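Local atomic coordinates of aldose 1-epimerase (Caenorhabditis elegans, PDB entry 1LUR), a protein that probably interconverts the alpha and beta anomers of aldose sugars such as galactose, as a homologue of the galactose mutarotase GalM. Residues L234-K245 / T271-K282; M190-V198 / G206-T214. All coordinates share one frame; numbering follows the deposited sequence.

How the interactions relate
Going from the N terminus, strand 187-192 turns a corner at Asp193 into strand 194-198, and the chain then doubles back so that 206-214 pairs with 190-198, closing the short loop of interaction 2. Interaction 1 opens only afterwards, when 234-245 is met by 271-282 across a longer excursion that includes strands 256-259 and 265-271 of the nine-stranded sheet. The two contacts therefore follow in series, neither nested nor crossed. In the antiparallel seven-stranded sheet, however, they merge: strand 194-198 lies between 207-210 and 238-243, with Val196 N meeting Asp240 O. Together they build the sheet from its outer strand 207-210 inward to 275-279, beside strand 300-305.

Interaction 1. Residues L234-K245 / T271-K282. With SO4 (sulfate ion), chain C.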
loop_
_atom_site.group_PDB
_atom_site.type_symbol
_atom_site.label_atom_id
_atom_site.label_comp_id
_atom_site.label_asym_id
_atom_site.label_seq_id
_atom_site.Cartn_x
_atom_site.Cartn_y
_atom_site.Cartn_z
ATOM N N LEU A 234 -21.422 -7.758 -1.971
ATOM C CA LEU A 234 -19.969 -7.632 -1.978
ATOM C C LEU A 234 -19.507 -6.354 -1.285
ATOM O O LEU A 234 -20.152 -5.311 -1.391
ATOM C CB LEU A 234 -19.433 -7.642 -3.413
ATOM C CG LEU A 234 -19.433 -8.963 -4.185
ATOM C CD1 LEU A 234 -18.780 -8.746 -5.541
ATOM C CD2 LEU A 234 -18.671 -10.024 -3.405
ATOM N N LEU A 235 -18.392 -6.442 -0.568
ATOM C CA LEU A 235 -17.855 -5.283 0.134
ATOM C C LEU A 235 -17.120 -4.434 -0.895
ATOM O O LEU A 235 -16.136 -4.880 -1.485
ATOM C CB LEU A 235 -16.892 -5.728 1.236
ATOM C CG LEU A 235 -17.514 -6.570 2.352
ATOM C CD1 LEU A 235 -16.447 -7.008 3.344
ATOM C CD2 LEU A 235 -18.591 -5.756 3.049
ATOM N N ASP A 236 -17.605 -3.217 -1.118
ATOM C CA ASP A 236 -16.978 -2.327 -2.087
ATOM C C ASP A 236 -16.058 -1.308 -1.439
ATOM O O ASP A 236 -15.950 -0.174 -1.903
ATOM C CB ASP A 236 -18.043 -1.606 -2.923
ATOM C CG ASP A 236 -19.053 -0.863 -2.073
ATOM O OD1 ASP A 236 -18.642 -0.096 -1.173
ATOM O OD2 ASP A 236 -20.265 -1.038 -2.314
ATOM N N LEU A 237 -15.398 -1.713 -0.361
ATOM C CA LEU A 237 -14.488 -0.820 0.334
ATOM C C LEU A 237 -13.339 -0.515 -0.621
ATOM O O LEU A 237 -12.825 -1.415 -1.283
ATOM C CB LEU A 237 -13.953 -1.495 1.598
ATOM C CG LEU A 237 -13.025 -0.662 2.479
ATOM C CD1 LEU A 237 -13.740 0.594 2.951
ATOM C CD2 LEU A 237 -12.577 -1.503 3.659
ATOM N N ASP A 238 -12.949 0.752 -0.692
ATOM C CA ASP A 238 -11.863 1.181 -1.571
ATOM C C ASP A 238 -11.783 2.690 -1.445
ATOM O O ASP A 238 -11.935 3.419 -2.428
ATOM C CB ASP A 238 -12.164 0.767 -3.021
ATOM C CG ASP A 238 -11.088 1.215 -3.998
ATOM O OD1 ASP A 238 -9.926 1.398 -3.574
ATOM O OD2 ASP A 238 -11.402 1.363 -5.200
ATOM N N ASN A 239 -11.544 3.146 -0.220
ATOM C CA ASN A 239 -11.445 4.567 0.081
ATOM C C ASN A 239 -10.293 4.914 1.002
ATOM O O ASN A 239 -9.653 4.039 1.591
ATOM C CB ASN A 239 -12.725 5.053 0.768
ATOM C CG ASN A 239 -13.971 4.715 -0.008
ATOM O OD1 ASN A 239 -14.661 5.606 -0.498
ATOM N ND2 ASN A 239 -14.271 3.423 -0.124
ATOM N N ASP A 240 -10.074 6.216 1.132
ATOM C CA ASP A 240 -9.034 6.792 1.965
ATOM C C ASP A 240 -9.635 7.059 3.347
ATOM O O ASP A 240 -10.643 7.758 3.456
ATOM C CB ASP A 240 -8.594 8.144 1.404
ATOM C CG ASP A 240 -7.619 8.036 0.250
ATOM O OD1 ASP A 240 -7.612 7.017 -0.474
ATOM O OD2 ASP A 240 -6.866 9.012 0.064
ATOM N N LEU A 241 -9.030 6.509 4.394
ATOM C CA LEU A 241 -9.532 6.729 5.747
ATOM C C LEU A 241 -8.517 7.652 6.416
ATOM O O LEU A 241 -7.363 7.271 6.630
ATOM C CB LEU A 241 -9.664 5.399 6.502
ATOM C CG LEU A 241 -11.006 4.661 6.359
ATOM C CD1 LEU A 241 -12.076 5.409 7.131
ATOM C CD2 LEU A 241 -11.402 4.533 4.893
ATOM N N VAL A 242 -8.944 8.876 6.724
ATOM C CA VAL A 242 -8.069 9.855 7.357
ATOM C C VAL A 242 -7.780 9.528 8.814
ATOM O O VAL A 242 -8.686 9.470 9.645
ATOM C CB VAL A 242 -8.663 11.277 7.266
ATOM C CG1 VAL A 242 -7.662 12.302 7.809
ATOM C CG2 VAL A 242 -9.008 11.596 5.825
ATOM N N ILE A 243 -6.499 9.330 9.108
ATOM C CA ILE A 243 -6.048 9.005 10.451
ATOM C C ILE A 243 -6.200 10.153 11.440
ATOM O O ILE A 243 -5.737 11.268 11.194
ATOM C CB ILE A 243 -4.564 8.589 10.448
ATOM C CG1 ILE A 243 -4.369 7.342 9.585
ATOM C CG2 ILE A 243 -4.092 8.349 11.880
ATOM C CD1 ILE A 243 -2.909 6.915 9.449
ATOM N N THR A 244 -6.851 9.873 12.563
ATOM C CA THR A 244 -7.046 10.889 13.585
ATOM C C THR A 244 -5.736 10.968 14.361
ATOM O O THR A 244 -5.406 10.063 15.127
ATOM C CB THR A 244 -8.163 10.506 14.576
ATOM O OG1 THR A 244 -9.378 10.250 13.863
ATOM C CG2 THR A 244 -8.390 11.635 15.572
ATOM N N LYS A 245 -4.979 12.038 14.157
ATOM C CA LYS A 245 -3.716 12.179 14.864
ATOM C C LYS A 245 -3.778 13.317 15.874
ATOM O O LYS A 245 -4.289 14.402 15.582
ATOM C CB LYS A 245 -2.565 12.404 13.873
ATOM C CG LYS A 245 -2.283 11.195 12.987
ATOM C CD LYS A 245 -1.010 11.361 12.160
ATOM C CE LYS A 245 -0.759 10.123 11.302
ATOM N NZ LYS A 245 0.515 10.206 10.529
ATOM N N THR A 271 1.868 4.661 11.123
ATOM C CA THR A 271 2.542 5.227 9.966
ATOM C C THR A 271 2.640 6.733 10.040
ATOM O O THR A 271 1.881 7.385 10.757
ATOM C CB THR A 271 1.802 4.842 8.661
ATOM O OG1 THR A 271 2.408 5.509 7.545
ATOM C CG2 THR A 271 0.329 5.244 8.740
ATOM N N SER A 272 3.592 7.277 9.294
ATOM C CA SER A 272 3.812 8.710 9.252
ATOM C C SER A 272 2.819 9.308 8.267
ATOM O O SER A 272 2.534 10.509 8.314
ATOM C CB SER A 272 5.240 9.006 8.802
ATOM O OG SER A 272 5.527 8.351 7.572
ATOM N N TYR A 273 2.301 8.469 7.371
ATOM C CA TYR A 273 1.336 8.927 6.376
ATOM C C TYR A 273 0.055 9.383 7.074
ATOM O O TYR A 273 -0.306 8.861 8.132
ATOM C CB TYR A 273 1.010 7.817 5.365
ATOM C CG TYR A 273 2.102 7.558 4.333
ATOM C CD1 TYR A 273 2.932 6.442 4.430
ATOM C CD2 TYR A 273 2.310 8.439 3.271
ATOM C CE1 TYR A 273 3.949 6.208 3.498
ATOM C CE2 TYR A 273 3.325 8.214 2.328
ATOM C CZ TYR A 273 4.140 7.097 2.453
ATOM O OH TYR A 273 5.147 6.872 1.546
ATOM N N PRO A 274 -0.653 10.361 6.482
ATOM C CA PRO A 274 -1.891 10.904 7.037
ATOM C C PRO A 274 -3.138 10.062 6.795
ATOM O O PRO A 274 -4.142 10.227 7.489
ATOM C CB PRO A 274 -1.976 12.274 6.380
ATOM C CG PRO A 274 -1.483 11.973 4.996
ATOM C CD PRO A 274 -0.265 11.095 5.262
ATOM N N VAL A 275 -3.099 9.174 5.807
ATOM C CA VAL A 275 -4.263 8.341 5.538
ATOM C C VAL A 275 -3.876 6.910 5.216
ATOM O O VAL A 275 -2.706 6.595 4.987
ATOM C CB VAL A 275 -5.109 8.884 4.344
ATOM C CG1 VAL A 275 -5.275 10.386 4.457
ATOM C CG2 VAL A 275 -4.471 8.507 3.019
ATOM N N ILE A 276 -4.871 6.038 5.224
ATOM C CA ILE A 276 -4.660 4.640 4.921
ATOM C C ILE A 276 -5.778 4.245 3.977
ATOM O O ILE A 276 -6.954 4.267 4.350
ATOM C CB ILE A 276 -4.724 3.740 6.166
ATOM C CG1 ILE A 276 -3.566 4.065 7.113
ATOM C CG2 ILE A 276 -4.697 2.287 5.737
ATOM C CD1 ILE A 276 -3.497 3.170 8.344
ATOM N N HIS A 277 -5.415 3.905 2.749
ATOM C CA HIS A 277 -6.408 3.506 1.766
ATOM C C HIS A 277 -6.730 2.032 1.943
ATOM O O HIS A 277 -5.838 1.182 1.888
ATOM C CB HIS A 277 -5.896 3.735 0.345
ATOM C CG HIS A 277 -6.919 3.457 -0.707
ATOM N ND1 HIS A 277 -7.928 4.344 -1.016
ATOM C CD2 HIS A 277 -7.117 2.373 -1.494
ATOM C CE1 HIS A 277 -8.703 3.819 -1.949
ATOM N NE2 HIS A 277 -8.233 2.622 -2.255
ATOM N N LEU A 278 -8.009 1.738 2.155
ATOM C CA LEU A 278 -8.471 0.375 2.343
ATOM C C LEU A 278 -9.247 -0.080 1.116
ATOM O O LEU A 278 -10.202 0.576 0.703
ATOM C CB LEU A 278 -9.383 0.291 3.571
ATOM C CG LEU A 278 -8.833 0.849 4.887
ATOM C CD1 LEU A 278 -9.923 0.851 5.950
ATOM C CD2 LEU A 278 -7.639 0.013 5.330
ATOM N N TYR A 279 -8.826 -1.195 0.533
ATOM C CA TYR A 279 -9.484 -1.745 -0.646
ATOM C C TYR A 279 -9.880 -3.190 -0.349
ATOM O O TYR A 279 -9.023 -4.065 -0.200
ATOM C CB TYR A 279 -8.553 -1.679 -1.860
ATOM C CG TYR A 279 -9.076 -2.406 -3.077
ATOM C CD1 TYR A 279 -10.356 -2.157 -3.568
ATOM C CD2 TYR A 279 -8.286 -3.340 -3.743
ATOM C CE1 TYR A 279 -10.835 -2.827 -4.698
ATOM C CE2 TYR A 279 -8.756 -4.013 -4.865
ATOM C CZ TYR A 279 -10.028 -3.751 -5.337
ATOM O OH TYR A 279 -10.491 -4.422 -6.445
ATOM N N ALA A 280 -11.187 -3.427 -0.272
ATOM C CA ALA A 280 -11.727 -4.752 0.014
ATOM C C ALA A 280 -11.545 -5.814 -1.067
ATOM O O ALA A 280 -12.193 -6.861 -1.021
ATOM C CB ALA A 280 -13.204 -4.635 0.386
ATOM N N SER A 281 -10.687 -5.547 -2.047
ATOM C CA SER A 281 -10.437 -6.509 -3.115
ATOM C C SER A 281 -11.683 -6.963 -3.893
ATOM O O SER A 281 -11.775 -8.113 -4.323
ATOM C CB SER A 281 -9.721 -7.724 -2.508
ATOM O OG SER A 281 -9.491 -8.744 -3.461
ATOM N N LYS A 282 -12.622 -6.048 -4.098
ATOM C CA LYS A 282 -13.859 -6.351 -4.820
ATOM C C LYS A 282 -13.699 -6.818 -6.268
ATOM O O LYS A 282 -14.433 -7.694 -6.720
ATOM C CB LYS A 282 -14.782 -5.129 -4.792
ATOM C CG LYS A 282 -16.085 -5.299 -5.562
ATOM C CD LYS A 282 -16.899 -4.012 -5.532
ATOM C CE LYS A 282 -18.222 -4.164 -6.272
ATOM N NZ LYS A 282 -18.025 -4.501 -7.709
HETATM S S SO4 C . -19.974 -2.909 -10.495
HETATM O O1 SO4 C . -20.194 -3.905 -9.425
HETATM O O2 SO4 C . -19.083 -3.480 -11.525
HETATM O O3 SO4 C . -21.270 -2.548 -11.104
HETATM O O4 SO4 C . -19.346 -1.702 -9.921
HETATM O O HOH W 1 -4.352 12.180 9.062
#
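Asp238 and Asp240 of strand 238-243 grip His277 of strand 275-279 from both ring nitrogens, within an antiparallel pairing of the seven-stranded sheet of the galactose mutarotase beta-sandwich fold. His277 NE2 donates to Asp238 OD1, modelled shorter than usual and of doubtful exact length, and His277 ND1 to Asp240 OD1 at 2.7 Å. Both carboxylates stand steeply to the imidazole, the Asp238 group at 82°, and both meet it at the edge, the Asp240 oxygen tilted somewhat out of the ring plane. With CG anti to the backbone N (chi1 -175°), the His277 ring swings toward the neighbouring strand. An imidazole can donate from both nitrogens, which suits a buried place between two acids. Asp240 OD2 turns to Ser308 N, which fixes the carboxylate further.

Backbone bonds pair Leu241 with Ile276 in both directions, while Asp238 and Asn239 both face Leu278 in a classic beta bulge. Past the strand, Ala280 N bonds to Leu237 O at 2.8 Å.

Apolar packing covers the face of Leu241, Ile276 and Leu278: Leu278 CD1 rests 4.0 Å from Leu241 CG, their chains at about a right angle. Ile243 CD1 reaches Ile276 CG1 at 3.7 Å. The small Ala280 lets Leu237 come close, CB to CB 3.4 Å, a tight fit.

Charged ends finish the contact. Lys282 NZ holds a sulfate oxygen, O1, the ion probably coming from the crystallisation liquor. At the other end the extended Lys245 reaches across to the carbonyls of the 271-274 turn, its NZ donating to Thr271 O at 3.1 Å and to Tyr273 O at 2.9 Å.

Interaction 2. Residues M190-V198 / G206-T214; sequences MEADEFVEV and GAIRSVTDT
Phe195 and Arg209 pair through two backbone bonds, Phe195 N to Arg209 O at 2.8 Å and Arg209 N to Phe195 O at 2.9 Å, the second nearly straight at 172°. Val211 N to Asp193 O (2.7 Å) and Glu197 N to Ala207 O extend this antiparallel ladder. A water bonded to Glu197 O, Ala207 O and Gly206 N bridges its Glu197/Ala207 end.

Phe195 has its ring swung between backbone N and carbonyl carbon (chi1 74°), against Arg209. Arg209 CB lies over one ring face, 3.5 Å from Phe195 CE2, and the two side chains run side by side; Phe195 CZ sits over one guanidinium face toward its rim, the planes 51° apart. Phe216 meets the same ring edge-to-face. Without the ring, as with an alanine here, the Arg209 chain would probably lose its apolar support and turn more freely.

The Glu194 and Ile208 side chains cross at about a right angle, Ile208 CG2 lying against Glu194 CD, while Val196 CG2 packs on Ile208 CD1 at 3.9 Å. Glu197 OE2 is hydrogen-bonded to Thr205 OG1; Glu197 OE1 lies 3.2 Å from Arg209 CD but 4.5 Å from Arg209 NE, beyond a salt bridge. Backbone bonds and carbon contacts thus hold the strands together, charge attraction probably adding little.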
loop_
_atom_site.group_PDB
_atom_site.type_symbol
_atom_site.label_atom_id
_atom_site.label_comp_id
_atom_site.label_asym_id
_atom_site.label_seq_id
_atom_site.Cartn_x
_atom_site.Cartn_y
_atom_site.Cartn_z
HETATM N N MSE A 190 -10.027 1.142 13.375
HETATM C CA MSE A 190 -9.203 2.266 12.950
HETATM C C MSE A 190 -9.501 3.577 13.646
HETATM O O MSE A 190 -10.652 3.896 13.944
HETATM C CB MSE A 190 -9.367 2.496 11.449
HETATM C CG MSE A 190 -8.237 1.990 10.589
HETATM SE SE MSE A 190 -8.233 2.947 8.902
HETATM C CE MSE A 190 -7.089 4.424 9.396
ATOM N N GLU A 191 -8.451 4.347 13.891
ATOM C CA GLU A 191 -8.602 5.634 14.539
ATOM C C GLU A 191 -8.814 6.624 13.392
ATOM O O GLU A 191 -7.922 7.403 13.054
ATOM C CB GLU A 191 -7.337 5.994 15.316
ATOM C CG GLU A 191 -6.900 4.944 16.325
ATOM C CD GLU A 191 -8.020 4.530 17.255
ATOM O OE1 GLU A 191 -8.712 5.426 17.784
ATOM O OE2 GLU A 191 -8.203 3.308 17.460
ATOM N N ALA A 192 -9.992 6.568 12.779
ATOM C CA ALA A 192 -10.317 7.457 11.668
ATOM C C ALA A 192 -11.708 8.068 11.815
ATOM O O ALA A 192 -12.705 7.356 11.801
ATOM C CB ALA A 192 -10.224 6.690 10.357
ATOM N N ASP A 193 -11.768 9.388 11.945
ATOM C CA ASP A 193 -13.049 10.080 12.093
ATOM C C ASP A 193 -13.629 10.520 10.755
ATOM O O ASP A 193 -14.834 10.762 10.640
ATOM C CB ASP A 193 -12.898 11.314 12.980
ATOM C CG ASP A 193 -12.523 10.966 14.399
ATOM O OD1 ASP A 193 -13.045 9.957 14.914
ATOM O OD2 ASP A 193 -11.717 11.707 15.003
ATOM N N GLU A 194 -12.765 10.622 9.748
ATOM C CA GLU A 194 -13.182 11.041 8.413
ATOM C C GLU A 194 -12.648 10.163 7.290
ATOM O O GLU A 194 -11.699 9.392 7.477
ATOM C CB GLU A 194 -12.712 12.469 8.160
ATOM C CG GLU A 194 -13.521 13.536 8.840
ATOM C CD GLU A 194 -12.904 14.903 8.666
ATOM O OE1 GLU A 194 -13.664 15.884 8.552
ATOM O OE2 GLU A 194 -11.657 14.998 8.651
ATOM N N PHE A 195 -13.267 10.283 6.118
ATOM C CA PHE A 195 -12.846 9.514 4.959
ATOM C C PHE A 195 -12.946 10.399 3.722
ATOM O O PHE A 195 -13.676 11.395 3.719
ATOM C CB PHE A 195 -13.669 8.228 4.801
ATOM C CG PHE A 195 -15.075 8.432 4.301
ATOM C CD1 PHE A 195 -15.373 8.285 2.951
ATOM C CD2 PHE A 195 -16.114 8.695 5.191
ATOM C CE1 PHE A 195 -16.688 8.388 2.489
ATOM C CE2 PHE A 195 -17.435 8.801 4.742
ATOM C CZ PHE A 195 -17.723 8.645 3.390
ATOM N N VAL A 196 -12.185 10.047 2.692
ATOM C CA VAL A 196 -12.179 10.802 1.452
ATOM C C VAL A 196 -13.287 10.330 0.518
ATOM O O VAL A 196 -13.318 9.176 0.108
ATOM C CB VAL A 196 -10.806 10.663 0.746
ATOM C CG1 VAL A 196 -10.808 11.407 -0.583
ATOM C CG2 VAL A 196 -9.719 11.203 1.651
ATOM N N GLU A 197 -14.197 11.236 0.182
ATOM C CA GLU A 197 -15.305 10.907 -0.704
ATOM C C GLU A 197 -14.823 10.643 -2.134
ATOM O O GLU A 197 -13.932 11.326 -2.636
ATOM C CB GLU A 197 -16.311 12.055 -0.695
ATOM C CG GLU A 197 -17.477 11.897 -1.644
ATOM C CD GLU A 197 -18.378 13.104 -1.599
ATOM O OE1 GLU A 197 -19.133 13.239 -0.615
ATOM O OE2 GLU A 197 -18.310 13.933 -2.532
ATOM N N VAL A 198 -15.413 9.644 -2.779
ATOM C CA VAL A 198 -15.047 9.294 -4.149
ATOM C C VAL A 198 -16.302 9.155 -4.993
ATOM O O VAL A 198 -17.395 8.954 -4.460
ATOM C CB VAL A 198 -14.275 7.960 -4.211
ATOM C CG1 VAL A 198 -12.982 8.074 -3.430
ATOM C CG2 VAL A 198 -15.141 6.832 -3.668
ATOM N N GLY A 206 -12.861 15.565 -3.794
ATOM C CA GLY A 206 -12.272 16.703 -3.108
ATOM C C GLY A 206 -12.973 16.964 -1.787
ATOM O O GLY A 206 -12.562 17.825 -1.005
ATOM N N ALA A 207 -14.036 16.208 -1.533
ATOM C CA ALA A 207 -14.807 16.345 -0.305
ATOM C C ALA A 207 -14.345 15.355 0.761
ATOM O O ALA A 207 -13.876 14.261 0.447
ATOM C CB ALA A 207 -16.290 16.126 -0.598
ATOM N N ILE A 208 -14.466 15.760 2.022
ATOM C CA ILE A 208 -14.080 14.919 3.148
ATOM C C ILE A 208 -15.372 14.702 3.919
ATOM O O ILE A 208 -16.102 15.659 4.198
ATOM C CB ILE A 208 -13.063 15.610 4.081
ATOM C CG1 ILE A 208 -11.770 15.923 3.322
ATOM C CG2 ILE A 208 -12.768 14.708 5.280
ATOM C CD1 ILE A 208 -11.051 14.702 2.795
ATOM N N ARG A 209 -15.659 13.452 4.250
ATOM C CA ARG A 209 -16.872 13.140 4.982
ATOM C C ARG A 209 -16.590 12.481 6.312
ATOM O O ARG A 209 -15.646 11.693 6.450
ATOM C CB ARG A 209 -17.775 12.222 4.157
ATOM C CG ARG A 209 -18.512 12.913 3.023
ATOM C CD ARG A 209 -19.465 11.947 2.332
ATOM N NE ARG A 209 -20.391 11.346 3.286
ATOM C CZ ARG A 209 -21.272 10.399 2.981
ATOM N NH1 ARG A 209 -21.350 9.942 1.739
ATOM N NH2 ARG A 209 -22.072 9.904 3.919
ATOM N N SER A 210 -17.419 12.823 7.291
ATOM C CA SER A 210 -17.292 12.275 8.625
ATOM C C SER A 210 -17.654 10.812 8.497
ATOM O O SER A 210 -18.459 10.430 7.646
ATOM C CB SER A 210 -18.268 12.963 9.583
ATOM O OG SER A 210 -18.439 12.200 10.766
ATOM N N VAL A 211 -17.057 9.985 9.338
ATOM C CA VAL A 211 -17.344 8.569 9.288
ATOM C C VAL A 211 -18.563 8.257 10.158
ATOM O O VAL A 211 -19.203 7.221 9.997
ATOM C CB VAL A 211 -16.143 7.755 9.792
ATOM C CG1 VAL A 211 -16.027 7.853 11.308
ATOM C CG2 VAL A 211 -16.289 6.338 9.347
ATOM N N THR A 212 -18.878 9.167 11.073
ATOM C CA THR A 212 -20.018 8.991 11.974
ATOM C C THR A 212 -21.293 8.586 11.240
ATOM O O THR A 212 -21.665 9.195 10.240
ATOM C CB THR A 212 -20.309 10.280 12.772
ATOM O OG1 THR A 212 -19.149 10.646 13.528
ATOM C CG2 THR A 212 -21.482 10.063 13.726
ATOM N N ASP A 213 -21.952 7.555 11.759
ATOM C CA ASP A 213 -23.192 7.033 11.192
ATOM C C ASP A 213 -23.057 6.429 9.795
ATOM O O ASP A 213 -24.058 6.217 9.112
ATOM C CB ASP A 213 -24.275 8.124 11.173
ATOM C CG ASP A 213 -24.723 8.527 12.568
ATOM O OD1 ASP A 213 -24.904 7.628 13.414
ATOM O OD2 ASP A 213 -24.905 9.737 12.817
ATOM N N THR A 214 -21.827 6.148 9.375
ATOM C CA THR A 214 -21.589 5.564 8.054
ATOM C C THR A 214 -21.007 4.161 8.187
ATOM O O THR A 214 -20.612 3.746 9.277
ATOM C CB THR A 214 -20.596 6.411 7.224
ATOM O OG1 THR A 214 -19.277 6.279 7.774
ATOM C CG2 THR A 214 -21.003 7.875 7.242
HETATM O O HOH W 2 -16.685 15.834 7.580
HETATM O O HOH W 3 -12.510 13.699 -1.952
#